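Local coordinates for protein down syndrome cell adhesion molecule, isoform AK (PDB 4WVR) that probably mediates homophilic cell adhesion, its variable seventh immunoglobulin domain pairing with the same domain of a second copy, at residues Ala11-Gly16 with Val28-Gln33; Asp18-Gly23 with Ala72-Asp77; Ile39-Thr44 with Ile59-Pro64. All coordinates share one frame; numbering follows the deposited sequence.

Interaction 1. Residues Ala11-Gly16 with Val28-Gln33; sequences APFSFG and VQCMVQ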
loop_
_atom_site.group_PDB
_atom_site.type_symbol
_atom_site.label_atom_id
_atom_site.label_comp_id
_atom_site.label_asym_id
_atom_site.label_seq_id
_atom_site.Cartn_x
_atom_site.Cartn_y
_atom_site.Cartn_z
ATOM N N ALA A 11 -11.506 -3.820 -1.052
ATOM C CA ALA A 11 -11.313 -2.630 -1.869
ATOM C C ALA A 11 -10.386 -2.957 -3.034
ATOM O O ALA A 11 -9.347 -3.593 -2.848
ATOM C CB ALA A 11 -10.746 -1.487 -1.038
ATOM N N PRO A 12 -10.765 -2.536 -4.246
ATOM C CA PRO A 12 -9.912 -2.796 -5.408
ATOM C C PRO A 12 -8.577 -2.067 -5.295
ATOM O O PRO A 12 -8.492 -1.038 -4.621
ATOM C CB PRO A 12 -10.740 -2.261 -6.580
ATOM C CG PRO A 12 -11.679 -1.278 -5.972
ATOM C CD PRO A 12 -11.994 -1.809 -4.608
ATOM N N PHE A 13 -7.547 -2.612 -5.930
ATOM C CA PHE A 13 -6.249 -1.952 -5.980
ATOM C C PHE A 13 -5.706 -1.985 -7.402
ATOM O O PHE A 13 -6.243 -2.684 -8.257
ATOM C CB PHE A 13 -5.258 -2.604 -5.003
ATOM C CG PHE A 13 -5.174 -4.110 -5.109
ATOM C CD1 PHE A 13 -4.590 -4.718 -6.211
ATOM C CD2 PHE A 13 -5.647 -4.915 -4.083
ATOM C CE1 PHE A 13 -4.498 -6.099 -6.302
ATOM C CE2 PHE A 13 -5.552 -6.298 -4.162
ATOM C CZ PHE A 13 -4.981 -6.889 -5.275
ATOM N N SER A 14 -4.644 -1.231 -7.657
ATOM C CA SER A 14 -4.045 -1.214 -8.984
ATOM C C SER A 14 -2.567 -0.840 -8.944
ATOM O O SER A 14 -2.159 0.021 -8.171
ATOM C CB SER A 14 -4.803 -0.242 -9.893
ATOM O OG SER A 14 -4.203 -0.166 -11.177
ATOM N N PHE A 15 -1.771 -1.496 -9.782
ATOM C CA PHE A 15 -0.381 -1.100 -9.973
ATOM C C PHE A 15 -0.308 0.143 -10.855
ATOM O O PHE A 15 0.726 0.806 -10.925
ATOM C CB PHE A 15 0.438 -2.236 -10.590
ATOM C CG PHE A 15 0.580 -3.436 -9.699
ATOM C CD1 PHE A 15 1.519 -3.453 -8.681
ATOM C CD2 PHE A 15 -0.223 -4.548 -9.881
ATOM C CE1 PHE A 15 1.655 -4.560 -7.856
ATOM C CE2 PHE A 15 -0.094 -5.657 -9.062
ATOM C CZ PHE A 15 0.847 -5.663 -8.049
ATOM N N GLY A 16 -1.412 0.454 -11.528
ATOM C CA GLY A 16 -1.495 1.667 -12.317
ATOM C C GLY A 16 -1.890 1.462 -13.765
ATOM O O GLY A 16 -1.989 0.332 -14.246
ATOM N N VAL A 28 0.915 -2.922 -3.747
ATOM C CA VAL A 28 -0.502 -2.694 -3.491
ATOM C C VAL A 28 -0.863 -3.112 -2.069
ATOM O O VAL A 28 -0.160 -3.929 -1.460
ATOM C CB VAL A 28 -1.398 -3.477 -4.473
ATOM C CG1 VAL A 28 -1.351 -2.864 -5.868
ATOM C CG2 VAL A 28 -0.997 -4.950 -4.505
ATOM N N GLN A 29 -1.946 -2.541 -1.544
ATOM C CA GLN A 29 -2.507 -2.966 -0.265
ATOM C C GLN A 29 -3.825 -3.662 -0.515
ATOM O O GLN A 29 -4.713 -3.100 -1.161
ATOM C CB GLN A 29 -2.767 -1.797 0.682
ATOM C CG GLN A 29 -1.544 -1.133 1.279
ATOM C CD GLN A 29 -1.880 -0.273 2.490
ATOM O OE1 GLN A 29 -2.830 -0.538 3.232
ATOM N NE2 GLN A 29 -1.156 0.821 2.632
ATOM N N CYS A 30 -3.965 -4.873 0.012
ATOM C CA CYS A 30 -5.245 -5.569 -0.013
ATOM C C CYS A 30 -5.993 -5.250 1.271
ATOM O O CYS A 30 -5.672 -5.776 2.338
ATOM C CB CYS A 30 -5.047 -7.076 -0.166
ATOM S SG CYS A 30 -6.588 -8.012 -0.273
ATOM N N MET A 31 -6.980 -4.370 1.171
ATOM C CA MET A 31 -7.685 -3.902 2.354
ATOM C C MET A 31 -9.115 -4.418 2.379
ATOM O O MET A 31 -9.964 -3.984 1.601
ATOM C CB MET A 31 -7.660 -2.372 2.422
ATOM C CG MET A 31 -6.281 -1.801 2.764
ATOM S SD MET A 31 -6.173 -0.011 2.547
ATOM C CE MET A 31 -6.248 0.114 0.761
ATOM N N VAL A 32 -9.362 -5.363 3.275
ATOM C CA VAL A 32 -10.693 -5.915 3.463
ATOM C C VAL A 32 -11.588 -4.879 4.137
ATOM O O VAL A 32 -11.181 -4.221 5.094
ATOM C CB VAL A 32 -10.643 -7.209 4.304
ATOM C CG1 VAL A 32 -12.044 -7.726 4.589
ATOM C CG2 VAL A 32 -9.805 -8.265 3.596
ATOM N N GLN A 33 -12.801 -4.717 3.620
ATOM C CA GLN A 33 -13.753 -3.784 4.205
ATOM C C GLN A 33 -14.721 -4.530 5.122
ATOM O O GLN A 33 -14.499 -4.630 6.328
ATOM C CB GLN A 33 -14.510 -3.035 3.107
ATOM C CG GLN A 33 -13.594 -2.353 2.104
ATOM C CD GLN A 33 -12.655 -1.357 2.761
ATOM O OE1 GLN A 33 -13.078 -0.530 3.570
ATOM N NE2 GLN A 33 -11.371 -1.438 2.421
HETATM O O HOH W 1 -7.523 -2.960 -1.201
#

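Interaction 2. Residues Asp18-Gly23 with Ala72-Asp77; sequences DPVNTG and AAVEQD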
loop_
_atom_site.group_PDB
_atom_site.type_symbol
_atom_site.label_atom_id
_atom_site.label_comp_id
_atom_site.label_asym_id
_atom_site.label_seq_id
_atom_site.Cartn_x
_atom_site.Cartn_y
_atom_site.Cartn_z
ATOM N N ASP A 18 -0.199 2.563 -16.510
ATOM C CA ASP A 18 0.903 2.399 -17.443
ATOM C C ASP A 18 1.837 1.259 -17.060
ATOM O O ASP A 18 1.986 0.942 -15.879
ATOM C CB ASP A 18 1.684 3.708 -17.530
ATOM C CG ASP A 18 0.801 4.886 -17.897
ATOM O OD1 ASP A 18 -0.174 4.693 -18.656
ATOM O OD2 ASP A 18 1.067 6.001 -17.406
ATOM N N PRO A 19 2.463 0.633 -18.070
ATOM C CA PRO A 19 3.497 -0.379 -17.839
ATOM C C PRO A 19 4.629 0.173 -16.982
ATOM O O PRO A 19 4.953 1.356 -17.067
ATOM C CB PRO A 19 3.986 -0.714 -19.251
ATOM C CG PRO A 19 2.823 -0.403 -20.127
ATOM C CD PRO A 19 2.165 0.795 -19.505
ATOM N N VAL A 20 5.216 -0.688 -16.159
ATOM C CA VAL A 20 6.259 -0.279 -15.235
ATOM C C VAL A 20 7.628 -0.667 -15.787
ATOM O O VAL A 20 7.775 -1.718 -16.409
ATOM C CB VAL A 20 6.038 -0.919 -13.846
ATOM C CG1 VAL A 20 7.098 -0.475 -12.869
ATOM C CG2 VAL A 20 4.652 -0.566 -13.319
ATOM N N ASN A 21 8.624 0.188 -15.581
ATOM C CA ASN A 21 9.982 -0.126 -15.999
ATOM C C ASN A 21 10.663 -1.080 -15.031
ATOM O O ASN A 21 10.336 -1.119 -13.843
ATOM C CB ASN A 21 10.815 1.148 -16.140
ATOM C CG ASN A 21 10.489 1.921 -17.401
ATOM O OD1 ASN A 21 10.187 3.112 -17.352
ATOM N ND2 ASN A 21 10.545 1.241 -18.541
ATOM N N THR A 22 11.610 -1.854 -15.552
ATOM C CA THR A 22 12.408 -2.751 -14.729
ATOM C C THR A 22 13.194 -1.961 -13.685
ATOM O O THR A 22 13.788 -0.929 -13.995
ATOM C CB THR A 22 13.381 -3.584 -15.589
ATOM O OG1 THR A 22 12.633 -4.434 -16.465
ATOM C CG2 THR A 22 14.275 -4.441 -14.713
ATOM N N GLY A 23 13.175 -2.439 -12.447
ATOM C CA GLY A 23 13.915 -1.803 -11.374
ATOM C C GLY A 23 13.070 -0.907 -10.490
ATOM O O GLY A 23 13.524 -0.459 -9.438
ATOM N N ALA A 72 10.171 -4.820 -4.472
ATOM C CA ALA A 72 11.222 -3.831 -4.244
ATOM C C ALA A 72 11.940 -3.418 -5.530
ATOM O O ALA A 72 12.258 -2.242 -5.720
ATOM C CB ALA A 72 12.225 -4.366 -3.232
ATOM N N ALA A 73 12.196 -4.391 -6.399
ATOM C CA ALA A 73 12.826 -4.138 -7.692
ATOM C C ALA A 73 12.135 -4.962 -8.770
ATOM O O ALA A 73 12.388 -6.159 -8.905
ATOM C CB ALA A 73 14.311 -4.461 -7.642
ATOM N N VAL A 74 11.260 -4.316 -9.531
ATOM C CA VAL A 74 10.469 -5.004 -10.545
ATOM C C VAL A 74 11.332 -5.537 -11.686
ATOM O O VAL A 74 12.129 -4.805 -12.268
ATOM C CB VAL A 74 9.386 -4.079 -11.135
ATOM C CG1 VAL A 74 8.717 -4.735 -12.337
ATOM C CG2 VAL A 74 8.353 -3.715 -10.069
ATOM N N GLU A 75 11.168 -6.821 -11.982
ATOM C CA GLU A 75 11.759 -7.438 -13.162
ATOM C C GLU A 75 10.638 -7.899 -14.087
ATOM O O GLU A 75 9.466 -7.886 -13.705
ATOM C CB GLU A 75 12.652 -8.617 -12.774
ATOM C CG GLU A 75 13.833 -8.246 -11.891
ATOM C CD GLU A 75 14.564 -9.464 -11.363
ATOM O OE1 GLU A 75 14.012 -10.581 -11.470
ATOM O OE2 GLU A 75 15.689 -9.307 -10.844
ATOM N N GLN A 76 10.990 -8.313 -15.298
ATOM C CA GLN A 76 9.984 -8.763 -16.253
ATOM C C GLN A 76 9.328 -10.067 -15.800
ATOM O O GLN A 76 8.222 -10.395 -16.225
ATOM C CB GLN A 76 10.608 -8.922 -17.642
ATOM C CG GLN A 76 11.076 -7.601 -18.238
ATOM C CD GLN A 76 11.361 -7.693 -19.721
ATOM O OE1 GLN A 76 11.068 -8.704 -20.360
ATOM N NE2 GLN A 76 11.913 -6.624 -20.287
ATOM N N ASP A 77 10.013 -10.797 -14.925
ATOM C CA ASP A 77 9.472 -12.015 -14.329
ATOM C C ASP A 77 8.224 -11.757 -13.478
ATOM O O ASP A 77 7.462 -12.677 -13.180
ATOM C CB ASP A 77 10.540 -12.697 -13.471
ATOM C CG ASP A 77 11.423 -13.635 -14.271
ATOM O OD1 ASP A 77 11.360 -13.599 -15.518
ATOM O OD2 ASP A 77 12.183 -14.408 -13.649
HETATM O O HOH W 2 14.137 -0.456 -7.058
#

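Interaction 3. Residues Ile39-Thr44 with Ile59-Pro64; sequences ITIKWT and ILKLSP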
loop_
_atom_site.group_PDB
_atom_site.type_symbol
_atom_site.label_atom_id
_atom_site.label_comp_id
_atom_site.label_asym_id
_atom_site.label_seq_id
_atom_site.Cartn_x
_atom_site.Cartn_y
_atom_site.Cartn_z
ATOM N N ILE A 39 -9.643 -13.352 9.388
ATOM C CA ILE A 39 -9.668 -13.449 7.935
ATOM C C ILE A 39 -8.297 -13.854 7.419
ATOM O O ILE A 39 -7.287 -13.253 7.786
ATOM C CB ILE A 39 -10.085 -12.113 7.286
ATOM C CG1 ILE A 39 -11.474 -11.693 7.767
ATOM C CG2 ILE A 39 -10.062 -12.222 5.769
ATOM C CD1 ILE A 39 -11.867 -10.295 7.351
ATOM N N THR A 40 -8.262 -14.882 6.577
ATOM C CA THR A 40 -7.020 -15.296 5.943
ATOM C C THR A 40 -6.843 -14.541 4.633
ATOM O O THR A 40 -7.755 -14.493 3.809
ATOM C CB THR A 40 -6.988 -16.814 5.679
ATOM O OG1 THR A 40 -7.001 -17.516 6.926
ATOM C CG2 THR A 40 -5.732 -17.199 4.912
ATOM N N ILE A 41 -5.676 -13.937 4.448
ATOM C CA ILE A 41 -5.416 -13.165 3.241
ATOM C C ILE A 41 -4.172 -13.680 2.536
ATOM O O ILE A 41 -3.073 -13.641 3.087
ATOM C CB ILE A 41 -5.248 -11.666 3.552
ATOM C CG1 ILE A 41 -6.448 -11.149 4.348
ATOM C CG2 ILE A 41 -5.096 -10.884 2.269
ATOM C CD1 ILE A 41 -6.340 -9.694 4.748
ATOM N N LYS A 42 -4.350 -14.167 1.313
ATOM C CA LYS A 42 -3.244 -14.752 0.569
ATOM C C LYS A 42 -3.188 -14.221 -0.855
ATOM O O LYS A 42 -4.147 -13.628 -1.348
ATOM C CB LYS A 42 -3.358 -16.274 0.556
ATOM C CG LYS A 42 -4.680 -16.777 0.027
ATOM C CD LYS A 42 -4.775 -18.286 0.160
ATOM C CE LYS A 42 -6.089 -18.802 -0.395
ATOM N NZ LYS A 42 -6.181 -20.279 -0.261
ATOM N N TRP A 43 -2.055 -14.444 -1.514
ATOM C CA TRP A 43 -1.814 -13.880 -2.832
ATOM C C TRP A 43 -1.465 -14.944 -3.866
ATOM O O TRP A 43 -0.872 -15.975 -3.543
ATOM C CB TRP A 43 -0.684 -12.851 -2.766
ATOM C CG TRP A 43 -0.991 -11.634 -1.945
ATOM C CD1 TRP A 43 -0.881 -11.508 -0.589
ATOM C CD2 TRP A 43 -1.436 -10.362 -2.431
ATOM N NE1 TRP A 43 -1.238 -10.239 -0.201
ATOM C CE2 TRP A 43 -1.581 -9.515 -1.313
ATOM C CE3 TRP A 43 -1.734 -9.859 -3.702
ATOM C CZ2 TRP A 43 -2.009 -8.193 -1.428
ATOM C CZ3 TRP A 43 -2.156 -8.540 -3.816
ATOM C CH2 TRP A 43 -2.291 -7.725 -2.685
ATOM N N THR A 44 -1.836 -14.685 -5.116
ATOM C CA THR A 44 -1.362 -15.494 -6.232
ATOM C C THR A 44 -0.835 -14.599 -7.349
ATOM O O THR A 44 -1.275 -13.459 -7.511
ATOM C CB THR A 44 -2.467 -16.420 -6.796
ATOM O OG1 THR A 44 -3.574 -15.634 -7.256
ATOM C CG2 THR A 44 -2.947 -17.393 -5.734
ATOM N N ILE A 59 5.468 -9.889 1.088
ATOM C CA ILE A 59 4.076 -10.004 1.503
ATOM C C ILE A 59 3.992 -9.916 3.023
ATOM O O ILE A 59 4.675 -10.658 3.727
ATOM C CB ILE A 59 3.451 -11.330 1.026
ATOM C CG1 ILE A 59 3.382 -11.365 -0.504
ATOM C CG2 ILE A 59 2.073 -11.526 1.632
ATOM C CD1 ILE A 59 2.844 -12.662 -1.063
ATOM N N LEU A 60 3.165 -9.008 3.532
ATOM C CA LEU A 60 3.036 -8.839 4.976
ATOM C C LEU A 60 1.598 -8.590 5.413
ATOM O O LEU A 60 0.927 -7.687 4.905
ATOM C CB LEU A 60 3.920 -7.686 5.463
ATOM C CG LEU A 60 3.785 -7.372 6.956
ATOM C CD1 LEU A 60 4.348 -8.514 7.788
ATOM C CD2 LEU A 60 4.470 -6.057 7.306
ATOM N N LYS A 61 1.128 -9.389 6.365
ATOM C CA LYS A 61 -0.158 -9.124 6.995
ATOM C C LYS A 61 -0.017 -7.969 7.979
ATOM O O LYS A 61 0.506 -8.135 9.079
ATOM C CB LYS A 61 -0.698 -10.365 7.705
ATOM C CG LYS A 61 -2.167 -10.246 8.080
ATOM C CD LYS A 61 -3.009 -11.284 7.365
ATOM C CE LYS A 61 -4.441 -11.306 7.892
ATOM N NZ LYS A 61 -4.545 -11.910 9.247
ATOM N N LEU A 62 -0.500 -6.802 7.572
ATOM C CA LEU A 62 -0.299 -5.570 8.323
ATOM C C LEU A 62 -1.253 -5.455 9.509
ATOM O O LEU A 62 -0.932 -4.840 10.527
ATOM C CB LEU A 62 -0.474 -4.370 7.391
ATOM C CG LEU A 62 -0.113 -2.994 7.948
ATOM C CD1 LEU A 62 1.357 -2.949 8.313
ATOM C CD2 LEU A 62 -0.457 -1.900 6.948
ATOM N N SER A 63 -2.432 -6.049 9.369
ATOM C CA SER A 63 -3.464 -5.968 10.392
ATOM C C SER A 63 -4.417 -7.139 10.177
ATOM O O SER A 63 -4.241 -7.897 9.223
ATOM C CB SER A 63 -4.196 -4.627 10.314
ATOM O OG SER A 63 -5.150 -4.638 9.269
ATOM N N PRO A 64 -5.419 -7.312 11.060
ATOM C CA PRO A 64 -6.364 -8.406 10.797
ATOM C C PRO A 64 -7.144 -8.272 9.487
ATOM O O PRO A 64 -7.733 -9.260 9.049
ATOM C CB PRO A 64 -7.322 -8.344 12.000
ATOM C CG PRO A 64 -7.044 -7.036 12.677
ATOM C CD PRO A 64 -5.608 -6.750 12.409
HETATM O O HOH W 3 -7.925 -11.522 10.608
#

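Interaction 1. Residues Ala11-Gly16 with Val28-Gln33
Val28 meets two phenylalanine rings. Its CG2 lies 4.2 Å from the centroid of the Phe13 ring, over one face but displaced toward the rim. CG1 sits over the centre of the Phe15 ring, 4.0 Å from its centroid, so both contacts are of CH-pi type, and Val28 CG1 also lies 3.7 Å from Phe13 CD1. A chi1 of 50° sets Phe13 CG between the backbone N and the carbonyl carbon, 3.9 Å from Val28 CB. The ring also meets Cys30, Phe13 CE2 lying 4.1 Å from Cys30 CB. At the other end Ala11 N donates to Met31 O over 3.1 Å at an N-H...O angle of 166°. Gln33 NE2 binds that oxygen from the opposite face of its plane, and lies 3.5 Å from Ala11 CB. The OE1 of the same amide accepts from Asn25 N of the second subunit. Between the two ends, a water donates to Ala11 O and Gln29 O and accepts from Met31 N, filling in where direct backbone pairing lapses. The segment Ala11-Gly16 thus runs antiparallel beside strand 26-31, while Phe13 touches Trp43 of strand 40-45 and Phe15 N binds Ser97 of strand 92-99, linking both sheets of the sandwich.

Interaction 2. Residues Asp18-Gly23 with Ala72-Asp77
Where Val20-Gly23 passes Ala72-Gln76, the two directions lie 115° apart and the backbones come close, with Gly23 CA 4.5 Å from Ala73 CA. One direct hydrogen bond joins them: Gly23 N donates to Val74 O over a short 2.6 Å, at 161° and within the carbonyl plane. Thr22 also leans on this oxygen through carbon atoms. Thr22 CA makes a CA-H...O contact of 3.2 Å with Val74 O, and Thr22 CG2 comes to 3.3 Å from it. The methyl reaches there because it is anti to the backbone N, while OG1 sits beside that N. OG1 in turn packs on Gln76 CG at 3.9 Å, the two side chains crossing at about a right angle. Val20 and Val74, both buried, approach more loosely, CG1 of the first 4.5 Å from CG2 of the second. Val74 CB also lies 4.1 Å from Asn21 O. Gly23 has a positive phi of 99°, where a CB would press on the carbonyl oxygen of Thr22. Its own carbonyl is bridged to Ala72 O by a water that donates to both.

Val101 touches Thr22, Val74 and Gln76, bringing the C-terminal end of the chain onto the contact. Val74 also pairs through its backbone with Glu24, which carries the pairing one residue beyond Gly23. No residue of the second subunit touches these segments. In immunoglobulin domains the connection between strands E and F passes from one sheet to the other at the end of the sandwich; this contact, consistent with that topology, ties the link from strand 66-71 to strand 80-87 to the turn leading into strand 26-31.

Interaction 3. Residues Ile39-Thr44 with Ile59-Pro64
Trp43 and Ile59 meet with their side chains set obliquely to one another. Ile59 CG2 comes to 3.7 Å from Trp43 CD1, on the pyrrole part of the ring, while Ile59 CD1 lies 3.9 Å from Trp43 CB, nearer the root of the side chain. The indole N-H is satisfied elsewhere, by Ser67 OG. Further along, Lys61 crosses Ile41 at about a right angle, its CE 4.0 Å from Ile41 CD1. The lysine starts with CG anti to the backbone N (chi1 -166°) and bends twice, at chi2 and chi4, which brings NZ to 3.4 Å from Ile39 O in a weak hydrogen bond. Beyond it a water accepts from Ile39 N and donates to Pro64 O, each at 2.8 Å. An alanine in place of Trp43 would probably leave Ser67 OG without its indole donor and open a gap against Ile59 CG2. Strands 40-45 and 57-63 belong to different sheets, so the contact spans the sandwich: aromatic and aliphatic packing joins them around the buried Trp43, whereas at the Ile39-Pro64 end a weak lysine bond and a water provide the polar link. Since the one direct polar bond between the two segments is weak, the apolar part around Trp43 probably carries most of their cohesion.

All three contacts belong to one immunoglobulin sandwich. Interactions 1 and 3 lie 12 Å apart between centres and touch inside it, Trp43 packing on Phe13, Val28 and Cys30; the disulfide to Cys84 passes through this shared core. Interaction 2 lies toward one end, its centre 19 Å from that of interaction 1 and 23 Å from that of interaction 3, with nearest atoms about 9 Å from the latter. Along the chain interactions 1 and 2 interleave, interaction 3 follows interaction 1, and it is nested within the loop closed by interaction 2. The second subunit reaches interactions 1 and 3 but not 2, consistent with dimerization through the sheet containing strands 26-31 and 57-63.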